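PDB 3TAW: hypothetical glycoside hydrolase, which is of unknown function but belongs to a superfamily of carbohydrate-active enzymes built as five-bladed beta-propellers. Local coordinates for residues Glu111-Gly116 against Trp156-Pro161; Leu133-Trp138 against Arg144-Thr149; Phe200-Glu205 against Ile258-Asn263; Ala211-Asp214 against Asp218-Pro221. All coordinates share one frame; numbering follows the deposited sequence.

Contact 1: Glu111-Gly116 against Trp156-Pro161; sequences ENECPG and WTKFGP. With EDO (1,2-ethanediol), chain L.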
loop_
_atom_site.group_PDB
_atom_site.type_symbol
_atom_site.label_atom_id
_atom_site.label_comp_id
_atom_site.label_asym_id
_atom_site.label_seq_id
_atom_site.Cartn_x
_atom_site.Cartn_y
_atom_site.Cartn_z
ATOM N N GLU A 111 6.850 -6.185 -20.669
ATOM C CA GLU A 111 5.599 -5.795 -21.329
ATOM C C GLU A 111 4.567 -5.239 -20.355
ATOM O O GLU A 111 3.849 -4.294 -20.689
ATOM C CB GLU A 111 4.970 -6.948 -22.120
ATOM C CG GLU A 111 3.916 -6.447 -23.107
ATOM C CD GLU A 111 3.123 -7.556 -23.772
ATOM O OE1 GLU A 111 2.943 -8.631 -23.157
ATOM O OE2 GLU A 111 2.668 -7.338 -24.911
ATOM N N ASN A 112 4.503 -5.812 -19.156
ATOM C CA ASN A 112 3.500 -5.399 -18.183
ATOM C C ASN A 112 3.867 -4.098 -17.472
ATOM O O ASN A 112 2.995 -3.401 -16.956
ATOM C CB ASN A 112 3.287 -6.479 -17.135
ATOM C CG ASN A 112 2.529 -7.682 -17.655
ATOM O OD1 ASN A 112 2.268 -7.815 -18.862
ATOM N ND2 ASN A 112 2.175 -8.586 -16.734
ATOM N N GLU A 113 5.162 -3.797 -17.444
ATOM C CA GLU A 113 5.693 -2.683 -16.642
ATOM C C GLU A 113 6.203 -1.489 -17.447
ATOM O O GLU A 113 6.557 -0.476 -16.862
ATOM C CB GLU A 113 6.810 -3.205 -15.740
ATOM C CG GLU A 113 6.301 -4.147 -14.672
ATOM C CD GLU A 113 7.392 -4.741 -13.787
ATOM O OE1 GLU A 113 8.583 -4.408 -13.940
ATOM O OE2 GLU A 113 7.016 -5.576 -12.945
ATOM N N CYS A 114 6.229 -1.628 -18.780
ATOM C CA CYS A 114 6.688 -0.569 -19.689
ATOM C C CYS A 114 5.499 0.123 -20.333
ATOM O O CYS A 114 4.625 -0.547 -20.888
ATOM C CB CYS A 114 7.561 -1.147 -20.805
ATOM S SG CYS A 114 8.137 0.090 -22.030
ATOM N N PRO A 115 5.464 1.460 -20.299
ATOM C CA PRO A 115 6.397 2.458 -19.730
ATOM C C PRO A 115 6.044 3.024 -18.362
ATOM O O PRO A 115 6.788 3.867 -17.847
ATOM C CB PRO A 115 6.335 3.582 -20.773
ATOM C CG PRO A 115 4.883 3.579 -21.187
ATOM C CD PRO A 115 4.409 2.131 -21.088
ATOM N N GLY A 116 4.948 2.572 -17.750
ATOM C CA GLY A 116 4.448 3.198 -16.532
ATOM C C GLY A 116 5.177 2.774 -15.267
ATOM O O GLY A 116 5.121 3.473 -14.243
ATOM N N TRP A 156 16.013 -8.614 -6.218
ATOM C CA TRP A 156 14.623 -9.035 -6.336
ATOM C C TRP A 156 14.429 -10.051 -7.450
ATOM O O TRP A 156 15.069 -9.964 -8.503
ATOM C CB TRP A 156 13.699 -7.836 -6.620
ATOM C CG TRP A 156 13.612 -6.832 -5.558
ATOM C CD1 TRP A 156 14.327 -5.669 -5.451
ATOM C CD2 TRP A 156 12.728 -6.867 -4.449
ATOM N NE1 TRP A 156 13.945 -4.987 -4.328
ATOM C CE2 TRP A 156 12.952 -5.698 -3.692
ATOM C CE3 TRP A 156 11.770 -7.790 -4.008
ATOM C CZ2 TRP A 156 12.245 -5.419 -2.517
ATOM C CZ3 TRP A 156 11.069 -7.510 -2.839
ATOM C CH2 TRP A 156 11.316 -6.332 -2.101
ATOM N N THR A 157 13.527 -10.998 -7.223
ATOM C CA THR A 157 12.977 -11.865 -8.259
ATOM C C THR A 157 11.531 -11.465 -8.526
ATOM O O THR A 157 10.712 -11.448 -7.605
ATOM C CB THR A 157 13.069 -13.325 -7.829
ATOM O OG1 THR A 157 14.459 -13.644 -7.653
ATOM C CG2 THR A 157 12.452 -14.271 -8.876
ATOM N N LYS A 158 11.236 -11.115 -9.780
ATOM C CA LYS A 158 9.883 -10.766 -10.200
ATOM C C LYS A 158 9.167 -12.027 -10.654
ATOM O O LYS A 158 9.660 -12.744 -11.548
ATOM C CB LYS A 158 9.903 -9.738 -11.324
ATOM C CG LYS A 158 10.474 -8.375 -10.931
ATOM C CD LYS A 158 10.371 -7.388 -12.069
ATOM C CE LYS A 158 11.074 -6.077 -11.754
ATOM N NZ LYS A 158 11.108 -5.114 -12.897
ATOM N N PHE A 159 8.017 -12.322 -10.053
ATOM C CA PHE A 159 7.234 -13.512 -10.421
ATOM C C PHE A 159 6.027 -13.223 -11.306
ATOM O O PHE A 159 5.346 -14.154 -11.770
ATOM C CB PHE A 159 6.799 -14.248 -9.154
ATOM C CG PHE A 159 7.939 -14.867 -8.408
ATOM C CD1 PHE A 159 8.400 -16.126 -8.760
ATOM C CD2 PHE A 159 8.561 -14.192 -7.365
ATOM C CE1 PHE A 159 9.474 -16.705 -8.089
ATOM C CE2 PHE A 159 9.627 -14.773 -6.675
ATOM C CZ PHE A 159 10.083 -16.034 -7.043
ATOM N N GLY A 160 5.789 -11.954 -11.581
ATOM C CA GLY A 160 4.679 -11.541 -12.421
ATOM C C GLY A 160 3.370 -11.368 -11.680
ATOM O O GLY A 160 3.331 -11.411 -10.441
ATOM N N PRO A 161 2.280 -11.189 -12.435
ATOM C CA PRO A 161 0.980 -10.886 -11.845
ATOM C C PRO A 161 0.497 -11.926 -10.849
ATOM O O PRO A 161 0.642 -13.139 -11.081
ATOM C CB PRO A 161 0.047 -10.840 -13.069
ATOM C CG PRO A 161 0.963 -10.433 -14.204
ATOM C CD PRO A 161 2.249 -11.126 -13.911
HETATM C C1 EDO L . 0.091 -10.473 -18.987
HETATM O O1 EDO L . 0.513 -10.849 -17.668
HETATM C C2 EDO L . -1.174 -11.221 -19.387
HETATM O O2 EDO L . -0.953 -12.630 -19.462
#
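Both Glu113 and Lys158 carry CG beside the backbone N, anti to the carbonyl carbon (chi1 -68° and -65°), and run extended from there, so that two straight chains arriving from opposite directions meet at their charged ends. Lys158 NZ donates to Glu113 OE1 over 2.8 Å in a salt bridge that uses the syn lone pair of that oxygen. The other carboxylate oxygen, OE2, is hydrogen-bonded by Tyr135 OH and Gln137 NE2, so both carboxylate oxygens are held, while Lys158 NZ also pairs with Asp107 and lies against Phe102 in a cation-pi contact. A second, looser touch is made by Asn112, whose ND2 comes within 3.4 Å of CG on the Pro161 ring. The same nitrogen gives a nearly straight hydrogen bond of 3.0 Å (171° at the hydrogen) to O1 of a 1,2-ethanediol molecule, and another to Gln137. The backbones stay apart, 8.5 Å between the CA atoms of Asn112 and Gly160, so side chains alone join the short helix 110-113 to strand 157-161, an edge strand of a four-stranded antiparallel sheet whose strand 131-138 supplies Tyr135 and Gln137.

Contact 2: Leu133-Trp138 against Arg144-Thr149; sequences LLYTQW and RLAVAT. With EDO (1,2-ethanediol), chain K.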
loop_
_atom_site.group_PDB
_atom_site.type_symbol
_atom_site.label_atom_id
_atom_site.label_comp_id
_atom_site.label_asym_id
_atom_site.label_seq_id
_atom_site.Cartn_x
_atom_site.Cartn_y
_atom_site.Cartn_z
ATOM N N LEU A 133 6.890 -8.339 -1.888
ATOM C CA LEU A 133 6.495 -7.057 -2.431
ATOM C C LEU A 133 5.329 -7.260 -3.375
ATOM O O LEU A 133 5.426 -8.039 -4.336
ATOM C CB LEU A 133 7.694 -6.454 -3.182
ATOM C CG LEU A 133 7.487 -5.178 -3.985
ATOM C CD1 LEU A 133 7.016 -4.010 -3.104
ATOM C CD2 LEU A 133 8.800 -4.817 -4.742
ATOM N N LEU A 134 4.212 -6.586 -3.057
ATOM C CA LEU A 134 3.017 -6.559 -3.882
ATOM C C LEU A 134 2.912 -5.158 -4.417
ATOM O O LEU A 134 2.942 -4.193 -3.646
ATOM C CB LEU A 134 1.769 -6.882 -3.062
ATOM C CG LEU A 134 1.400 -8.369 -2.911
ATOM C CD1 LEU A 134 0.762 -8.937 -4.209
ATOM C CD2 LEU A 134 2.563 -9.210 -2.443
ATOM N N TYR A 135 2.813 -5.034 -5.748
ATOM C CA TYR A 135 2.874 -3.736 -6.415
ATOM C C TYR A 135 2.078 -3.770 -7.707
ATOM O O TYR A 135 1.629 -4.833 -8.140
ATOM C CB TYR A 135 4.339 -3.354 -6.715
ATOM C CG TYR A 135 5.013 -4.243 -7.749
ATOM C CD1 TYR A 135 5.534 -5.480 -7.405
ATOM C CD2 TYR A 135 5.160 -3.820 -9.071
ATOM C CE1 TYR A 135 6.147 -6.306 -8.355
ATOM C CE2 TYR A 135 5.791 -4.618 -10.021
ATOM C CZ TYR A 135 6.280 -5.852 -9.659
ATOM O OH TYR A 135 6.922 -6.613 -10.587
ATOM N N THR A 136 1.874 -2.597 -8.294
ATOM C CA THR A 136 1.133 -2.485 -9.538
ATOM C C THR A 136 2.086 -2.348 -10.715
ATOM O O THR A 136 2.977 -1.495 -10.703
ATOM C CB THR A 136 0.259 -1.228 -9.554
ATOM O OG1 THR A 136 -0.504 -1.157 -8.351
ATOM C CG2 THR A 136 -0.672 -1.218 -10.808
ATOM N N GLN A 137 1.899 -3.190 -11.714
ATOM C CA GLN A 137 2.593 -3.060 -13.004
ATOM C C GLN A 137 1.744 -2.154 -13.871
ATOM O O GLN A 137 0.528 -2.386 -13.993
ATOM C CB GLN A 137 2.728 -4.421 -13.678
ATOM C CG GLN A 137 3.420 -5.486 -12.831
ATOM C CD GLN A 137 3.557 -6.779 -13.586
ATOM O OE1 GLN A 137 2.546 -7.352 -14.040
ATOM N NE2 GLN A 137 4.793 -7.267 -13.733
ATOM N N TRP A 138 2.340 -1.126 -14.465
ATOM C CA TRP A 138 1.569 -0.209 -15.320
ATOM C C TRP A 138 2.232 -0.050 -16.661
ATOM O O TRP A 138 3.379 0.387 -16.757
ATOM C CB TRP A 138 1.413 1.136 -14.647
ATOM C CG TRP A 138 0.575 2.206 -15.326
ATOM C CD1 TRP A 138 0.870 3.537 -15.378
ATOM C CD2 TRP A 138 -0.718 2.065 -15.965
ATOM N NE1 TRP A 138 -0.119 4.216 -15.998
ATOM C CE2 TRP A 138 -1.115 3.348 -16.364
ATOM C CE3 TRP A 138 -1.571 0.986 -16.218
ATOM C CZ2 TRP A 138 -2.323 3.588 -17.034
ATOM C CZ3 TRP A 138 -2.776 1.221 -16.856
ATOM C CH2 TRP A 138 -3.133 2.513 -17.268
ATOM N N ARG A 144 -1.766 -4.131 -13.169
ATOM C CA ARG A 144 -1.806 -5.505 -12.690
ATOM C C ARG A 144 -1.056 -5.636 -11.380
ATOM O O ARG A 144 0.088 -5.196 -11.256
ATOM C CB ARG A 144 -1.231 -6.488 -13.693
ATOM C CG ARG A 144 -1.973 -6.535 -15.048
ATOM C CD ARG A 144 -1.374 -7.610 -15.932
ATOM N NE ARG A 144 -2.143 -7.839 -17.152
ATOM C CZ ARG A 144 -2.015 -7.154 -18.285
ATOM N NH1 ARG A 144 -1.147 -6.160 -18.384
ATOM N NH2 ARG A 144 -2.790 -7.456 -19.329
ATOM N N LEU A 145 -1.712 -6.255 -10.411
ATOM C CA LEU A 145 -1.062 -6.579 -9.149
ATOM C C LEU A 145 -0.033 -7.677 -9.401
ATOM O O LEU A 145 -0.372 -8.737 -9.941
ATOM C CB LEU A 145 -2.127 -7.068 -8.165
ATOM C CG LEU A 145 -1.744 -7.326 -6.731
ATOM C CD1 LEU A 145 -1.247 -6.022 -6.021
ATOM C CD2 LEU A 145 -2.961 -7.933 -6.027
ATOM N N ALA A 146 1.200 -7.457 -8.967
ATOM C CA ALA A 146 2.275 -8.410 -9.201
ATOM C C ALA A 146 3.098 -8.612 -7.932
ATOM O O ALA A 146 2.996 -7.842 -6.972
ATOM C CB ALA A 146 3.162 -7.936 -10.396
ATOM N N VAL A 147 3.900 -9.666 -7.940
ATOM C CA VAL A 147 4.656 -10.101 -6.776
ATOM C C VAL A 147 6.152 -10.178 -7.063
ATOM O O VAL A 147 6.571 -10.665 -8.120
ATOM C CB VAL A 147 4.194 -11.505 -6.321
ATOM C CG1 VAL A 147 4.901 -11.920 -5.013
ATOM C CG2 VAL A 147 2.645 -11.551 -6.138
ATOM N N ALA A 148 6.959 -9.714 -6.115
ATOM C CA ALA A 148 8.391 -9.928 -6.169
ATOM C C ALA A 148 8.879 -10.271 -4.778
ATOM O O ALA A 148 8.245 -9.889 -3.771
ATOM C CB ALA A 148 9.122 -8.667 -6.772
ATOM N N THR A 149 9.963 -11.044 -4.705
ATOM C CA THR A 149 10.554 -11.396 -3.427
ATOM C C THR A 149 12.069 -11.125 -3.365
ATOM O O THR A 149 12.755 -11.079 -4.397
ATOM C CB THR A 149 10.276 -12.862 -3.011
ATOM O OG1 THR A 149 11.049 -13.759 -3.819
ATOM C CG2 THR A 149 8.771 -13.213 -3.145
HETATM C C1 EDO K . -4.528 -9.451 -12.757
HETATM O O1 EDO K . -4.487 -8.059 -13.002
HETATM C C2 EDO K . -3.180 -10.093 -12.397
HETATM O O2 EDO K . -2.756 -9.976 -11.038
HETATM O O HOH W 1 6.531 -9.373 -10.579
#
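The two inner strands of a four-stranded antiparallel sheet, probably one blade of the propeller, form a beta hairpin here, with Leu133, Tyr135 and Gln137 facing Ala148, Ala146 and Arg144 in hydrogen-bonded pairs. Each pair exchanges two backbone bonds; the shortest is Gln137 N to Arg144 O at 2.7 Å. The N-to-C directions of the two short strands make 131°, well short of the 180° of a flat antiparallel pair, which reflects strong twist. On the face carrying Tyr135, the methyl of Ala146 is covered from two directions. Tyr135 places CG between its backbone N and carbonyl carbon (chi1 67°), which lays the ring across the neighbouring strand, and Ala146 CB sits over one face in a CH-pi contact, 4.2 Å from the ring centroid and offset toward the rim. Against the same methyl lies the Gln137 amide, its CD 3.4 Å from Ala146 CB. Ala148 CB meets the Tyr135 ring obliquely. On the other face Leu134 and Val147 lie side by side, Leu134 CD1 being 3.8 Å from Val147 CG2, and Leu145 CG approaches Leu134 CD1; Leu134 and Leu145 pack on Ala179. A water donates to both Tyr135 OH and Val147 O, each at 2.8 Å, and the hydroxyl is also bound to Glu113. Leu145 O accepts from a 1,2-ethanediol. The hairpin thus has two unlike faces: one largely apolar, with Leu134 and Leu145 against strand 179-186; the other mixed, its buried Tyr135 OH and Gln137 amide satisfied chiefly by Glu113 and its neighbours.

Contact 3: Phe200-Glu205 against Ile258-Asn263; sequences FMYWGE and IVLLYN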
loop_
_atom_site.group_PDB
_atom_site.type_symbol
_atom_site.label_atom_id
_atom_site.label_comp_id
_atom_site.label_asym_id
_atom_site.label_seq_id
_atom_site.Cartn_x
_atom_site.Cartn_y
_atom_site.Cartn_z
ATOM N N PHE A 200 -3.076 -15.191 3.054
ATOM C CA PHE A 200 -4.311 -14.459 2.794
ATOM C C PHE A 200 -4.010 -12.994 2.547
ATOM O O PHE A 200 -3.160 -12.422 3.202
ATOM C CB PHE A 200 -5.267 -14.582 3.999
ATOM C CG PHE A 200 -6.702 -14.219 3.693
ATOM C CD1 PHE A 200 -7.130 -12.915 3.778
ATOM C CD2 PHE A 200 -7.629 -15.195 3.347
ATOM C CE1 PHE A 200 -8.451 -12.569 3.497
ATOM C CE2 PHE A 200 -8.946 -14.850 3.057
ATOM C CZ PHE A 200 -9.355 -13.548 3.139
HETATM N N MSE A 201 -4.715 -12.388 1.597
HETATM C CA MSE A 201 -4.649 -10.944 1.469
HETATM C C MSE A 201 -6.006 -10.351 1.145
HETATM O O MSE A 201 -6.888 -11.020 0.586
HETATM C CB MSE A 201 -3.601 -10.519 0.430
HETATM C CG MSE A 201 -3.896 -10.974 -0.963
HETATM SE SE MSE A 201 -2.479 -10.497 -2.205
HETATM C CE MSE A 201 -3.508 -10.835 -3.804
ATOM N N TYR A 202 -6.168 -9.103 1.574
ATOM C CA TYR A 202 -7.254 -8.232 1.133
ATOM C C TYR A 202 -6.666 -7.415 -0.003
ATOM O O TYR A 202 -5.481 -7.015 0.053
ATOM C CB TYR A 202 -7.749 -7.331 2.285
ATOM C CG TYR A 202 -8.227 -8.138 3.451
ATOM C CD1 TYR A 202 -7.344 -8.540 4.453
ATOM C CD2 TYR A 202 -9.553 -8.536 3.552
ATOM C CE1 TYR A 202 -7.772 -9.319 5.520
ATOM C CE2 TYR A 202 -9.990 -9.334 4.618
ATOM C CZ TYR A 202 -9.095 -9.722 5.591
ATOM O OH TYR A 202 -9.485 -10.499 6.660
ATOM N N TRP A 203 -7.431 -7.189 -1.059
ATOM C CA TRP A 203 -6.914 -6.361 -2.145
ATOM C C TRP A 203 -8.041 -5.600 -2.824
ATOM O O TRP A 203 -9.219 -5.955 -2.703
ATOM C CB TRP A 203 -6.107 -7.221 -3.144
ATOM C CG TRP A 203 -6.979 -8.152 -3.926
ATOM C CD1 TRP A 203 -7.431 -9.377 -3.537
ATOM C CD2 TRP A 203 -7.572 -7.883 -5.192
ATOM N NE1 TRP A 203 -8.239 -9.906 -4.503
ATOM C CE2 TRP A 203 -8.346 -9.006 -5.538
ATOM C CE3 TRP A 203 -7.507 -6.807 -6.076
ATOM C CZ2 TRP A 203 -9.070 -9.082 -6.728
ATOM C CZ3 TRP A 203 -8.211 -6.874 -7.254
ATOM C CH2 TRP A 203 -9.004 -8.006 -7.572
ATOM N N GLY A 204 -7.675 -4.541 -3.528
ATOM C CA GLY A 204 -8.627 -3.818 -4.358
ATOM C C GLY A 204 -8.678 -2.330 -4.109
ATOM O O GLY A 204 -8.197 -1.834 -3.085
ATOM N N GLU A 205 -9.298 -1.641 -5.056
ATOM C CA GLU A 205 -9.527 -0.198 -5.040
ATOM C C GLU A 205 -11.042 0.127 -5.011
ATOM O O GLU A 205 -11.490 0.887 -4.178
ATOM C CB GLU A 205 -8.890 0.415 -6.296
ATOM C CG GLU A 205 -9.110 1.896 -6.477
ATOM C CD GLU A 205 -8.656 2.417 -7.848
ATOM O OE1 GLU A 205 -8.642 1.664 -8.850
ATOM O OE2 GLU A 205 -8.361 3.613 -7.934
ATOM N N ILE A 258 -8.827 -9.378 12.503
ATOM C CA ILE A 258 -7.831 -8.943 11.528
ATOM C C ILE A 258 -8.113 -7.483 11.205
ATOM O O ILE A 258 -9.191 -7.141 10.724
ATOM C CB ILE A 258 -7.835 -9.812 10.268
ATOM C CG1 ILE A 258 -7.546 -11.279 10.610
ATOM C CG2 ILE A 258 -6.807 -9.284 9.250
ATOM C CD1 ILE A 258 -7.928 -12.274 9.510
ATOM N N VAL A 259 -7.156 -6.622 11.519
ATOM C CA VAL A 259 -7.303 -5.192 11.321
ATOM C C VAL A 259 -6.784 -4.817 9.935
ATOM O O VAL A 259 -5.645 -5.120 9.601
ATOM C CB VAL A 259 -6.528 -4.395 12.397
ATOM C CG1 VAL A 259 -6.707 -2.895 12.176
ATOM C CG2 VAL A 259 -7.002 -4.798 13.811
ATOM N N LEU A 260 -7.629 -4.149 9.146
ATOM C CA LEU A 260 -7.258 -3.671 7.821
ATOM C C LEU A 260 -7.355 -2.158 7.766
ATOM O O LEU A 260 -8.436 -1.605 7.913
ATOM C CB LEU A 260 -8.160 -4.290 6.753
ATOM C CG LEU A 260 -7.983 -3.810 5.311
ATOM C CD1 LEU A 260 -6.590 -4.268 4.772
ATOM C CD2 LEU A 260 -9.174 -4.252 4.369
ATOM N N LEU A 261 -6.217 -1.491 7.586
ATOM C CA LEU A 261 -6.196 -0.076 7.291
ATOM C C LEU A 261 -6.428 0.097 5.788
ATOM O O LEU A 261 -5.838 -0.605 4.965
ATOM C CB LEU A 261 -4.862 0.558 7.702
ATOM C CG LEU A 261 -4.683 1.000 9.157
ATOM C CD1 LEU A 261 -4.862 -0.156 10.164
ATOM C CD2 LEU A 261 -3.326 1.673 9.414
ATOM N N TYR A 262 -7.305 1.028 5.439
ATOM C CA TYR A 262 -7.649 1.252 4.032
ATOM C C TYR A 262 -7.930 2.726 3.792
ATOM O O TYR A 262 -8.028 3.521 4.737
ATOM C CB TYR A 262 -8.809 0.335 3.625
ATOM C CG TYR A 262 -10.162 0.728 4.167
ATOM C CD1 TYR A 262 -10.596 0.283 5.422
ATOM C CD2 TYR A 262 -11.031 1.537 3.432
ATOM C CE1 TYR A 262 -11.815 0.634 5.912
ATOM C CE2 TYR A 262 -12.274 1.890 3.924
ATOM C CZ TYR A 262 -12.665 1.434 5.169
ATOM O OH TYR A 262 -13.884 1.769 5.679
ATOM N N ASN A 263 -8.034 3.069 2.520
ATOM C CA ASN A 263 -8.180 4.422 2.036
ATOM C C ASN A 263 -9.539 4.620 1.381
ATOM O O ASN A 263 -9.888 3.910 0.437
ATOM C CB ASN A 263 -7.062 4.671 1.043
ATOM C CG ASN A 263 -5.693 4.537 1.700
ATOM O OD1 ASN A 263 -5.335 5.373 2.532
ATOM N ND2 ASN A 263 -4.942 3.469 1.369
#
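Tyr202 lies obliquely across Ile258 and Leu260, bridging strands 199-203 and 257-265 of what are probably two adjacent blades of the beta-propeller. The strands do not pair with each other: the closest CA atoms, those of Tyr202 and Leu260, are 8.1 Å apart, and the space between is spanned by buried side chains. Leu260 takes the root of the tyrosine. Its CG stands opposite the backbone N (chi1 175°), which sends both methyls across the gap, CD2 coming within 4.0 Å of Tyr202 CB and CD1 only slightly farther from the same atom. Ile258, two residues earlier on its strand, takes the far end of the ring, with CG2 3.9 Å from Tyr202 CE1. Both aliphatic side chains meet the ring obliquely. One face of it is covered by Phe200 from its own strand, whose CE1 stands 3.6 Å above the plane toward the rim, and Phe288 of strand 281-288 stacks on the ring, adding a third strand to the interface. The tyrosine thus packs among aliphatic and aromatic groups, and its hydroxyl, buried with it, is satisfied by a hydrogen bond to the carbonyl O of Pro293. Where the ring ends, the tip methyl of the isoleucine closes against that hydroxyl, Ile258 CD1 standing 3.7 Å from Tyr202 OH.

Contact 4: Ala211-Asp214 against Asp218-Pro221; sequences ATSD and DWDP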
loop_
_atom_site.group_PDB
_atom_site.type_symbol
_atom_site.label_atom_id
_atom_site.label_comp_id
_atom_site.label_asym_id
_atom_site.label_seq_id
_atom_site.Cartn_x
_atom_site.Cartn_y
_atom_site.Cartn_z
ATOM N N ALA A 211 -7.919 -12.794 -1.545
ATOM C CA ALA A 211 -7.306 -13.895 -2.266
ATOM C C ALA A 211 -6.509 -14.746 -1.322
ATOM O O ALA A 211 -6.042 -14.276 -0.284
ATOM C CB ALA A 211 -6.406 -13.374 -3.392
ATOM N N THR A 212 -6.362 -16.012 -1.689
ATOM C CA THR A 212 -5.531 -16.934 -0.938
ATOM C C THR A 212 -4.380 -17.470 -1.789
ATOM O O THR A 212 -4.392 -17.409 -3.028
ATOM C CB THR A 212 -6.381 -18.094 -0.389
ATOM O OG1 THR A 212 -6.943 -18.843 -1.478
ATOM C CG2 THR A 212 -7.493 -17.563 0.499
ATOM N N SER A 213 -3.389 -18.034 -1.118
ATOM C CA SER A 213 -2.229 -18.622 -1.784
ATOM C C SER A 213 -1.597 -19.660 -0.881
ATOM O O SER A 213 -1.648 -19.538 0.346
ATOM C CB SER A 213 -1.178 -17.543 -2.070
ATOM O OG SER A 213 -0.005 -18.068 -2.677
ATOM N N ASP A 214 -0.982 -20.670 -1.507
ATOM C CA ASP A 214 -0.111 -21.605 -0.799
ATOM C C ASP A 214 1.373 -21.250 -0.878
ATOM O O ASP A 214 2.160 -21.790 -0.109
ATOM C CB ASP A 214 -0.268 -23.024 -1.363
ATOM C CG ASP A 214 -1.667 -23.569 -1.183
ATOM O OD1 ASP A 214 -2.235 -23.426 -0.070
ATOM O OD2 ASP A 214 -2.191 -24.159 -2.156
ATOM N N ASP A 218 1.435 -17.174 -6.444
ATOM C CA ASP A 218 0.223 -17.405 -7.202
ATOM C C ASP A 218 -0.958 -17.303 -6.235
ATOM O O ASP A 218 -1.046 -18.062 -5.243
ATOM C CB ASP A 218 0.246 -18.778 -7.842
ATOM C CG ASP A 218 1.412 -18.952 -8.786
ATOM O OD1 ASP A 218 1.569 -18.131 -9.727
ATOM O OD2 ASP A 218 2.195 -19.886 -8.551
ATOM N N TRP A 219 -1.843 -16.360 -6.530
ATOM C CA TRP A 219 -2.970 -16.041 -5.666
ATOM C C TRP A 219 -4.278 -16.354 -6.364
ATOM O O TRP A 219 -4.398 -16.123 -7.561
ATOM C CB TRP A 219 -2.922 -14.560 -5.273
ATOM C CG TRP A 219 -1.760 -14.265 -4.389
ATOM C CD1 TRP A 219 -0.474 -14.010 -4.774
ATOM C CD2 TRP A 219 -1.763 -14.209 -2.950
ATOM N NE1 TRP A 219 0.326 -13.819 -3.667
ATOM C CE2 TRP A 219 -0.440 -13.926 -2.541
ATOM C CE3 TRP A 219 -2.755 -14.354 -1.976
ATOM C CZ2 TRP A 219 -0.084 -13.797 -1.196
ATOM C CZ3 TRP A 219 -2.388 -14.239 -0.633
ATOM C CH2 TRP A 219 -1.072 -13.965 -0.270
ATOM N N ASP A 220 -5.244 -16.865 -5.591
ATOM C CA ASP A 220 -6.588 -17.183 -6.071
ATOM C C ASP A 220 -7.594 -16.217 -5.450
ATOM O O ASP A 220 -7.872 -16.277 -4.240
ATOM C CB ASP A 220 -6.976 -18.609 -5.683
ATOM C CG ASP A 220 -6.077 -19.659 -6.317
ATOM O OD1 ASP A 220 -5.746 -19.541 -7.523
ATOM O OD2 ASP A 220 -5.756 -20.635 -5.602
ATOM N N PRO A 221 -8.155 -15.323 -6.266
ATOM C CA PRO A 221 -9.185 -14.401 -5.772
ATOM C C PRO A 221 -10.406 -15.150 -5.284
ATOM O O PRO A 221 -10.797 -16.156 -5.893
ATOM C CB PRO A 221 -9.522 -13.568 -7.001
ATOM C CG PRO A 221 -8.277 -13.590 -7.788
ATOM C CD PRO A 221 -7.792 -15.016 -7.655
HETATM O O HOH W 2 -5.300 -20.731 -2.763
HETATM O O HOH W 3 -0.920 -20.799 -4.474
#
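Ser213 sets its CB squarely over the six-membered ring of Trp219, 3.5 Å from the centroid and 12° off the normal, a CH-pi contact over the centre of the ring. With OG opposite its backbone N (chi1 178°), the serine also donates a 2.8 Å hydrogen bond to Asp218 O, reaching it from above the carbonyl plane. Ala211 adds to the indole from its benzo side, CB 4.0 Å from Trp219 CE3 and its carbonyl O at the ring edge. Between these, Thr212 and Asp220 form a hydrogen-bonded antiparallel pair; Asp220 N to Thr212 O is 2.8 Å and almost straight. Two waters bridge the segments: one joins Thr212 OG1 to Asp220 OD2, the other accepts from Asp214 N and donates to Asp218 O, so that this carbonyl is gripped twice. Farther out, Asn215 N binds Ser213 OG, and Lys165 forms a salt bridge with Asp218 OD1. The indole is wedged against Tyr199 and Met201 of the next strand and against Phe163. All of this belongs to a beta hairpin, whose short second strand 220-221 pairs with strand 209-213 and is probably the outer strand of one propeller blade.

Along the chain, contact 2 is nested within the loop closed by contact 1, and contact 4 within that closed by contact 3, the first pair preceding the second. Contacts 1 and 2, with centres about 7 Å apart, both reach the four-stranded sheet 117-161, contact 1 through its edge strand 157-161, and they meet at the carboxylate of Glu113. Contacts 3 and 4 share the next sheet, with centres about 14 Å apart and strands 199-203 and 209-213 adjacent. The two sheets touch through Met201, which packs on Leu134 and Leu145 of contact 2, and through Trp219 against Val147. Contacts 1 and 3, about 22 Å between centres, do not touch. The four contacts probably lie within and between successive propeller blades, contact 3 joining two of them.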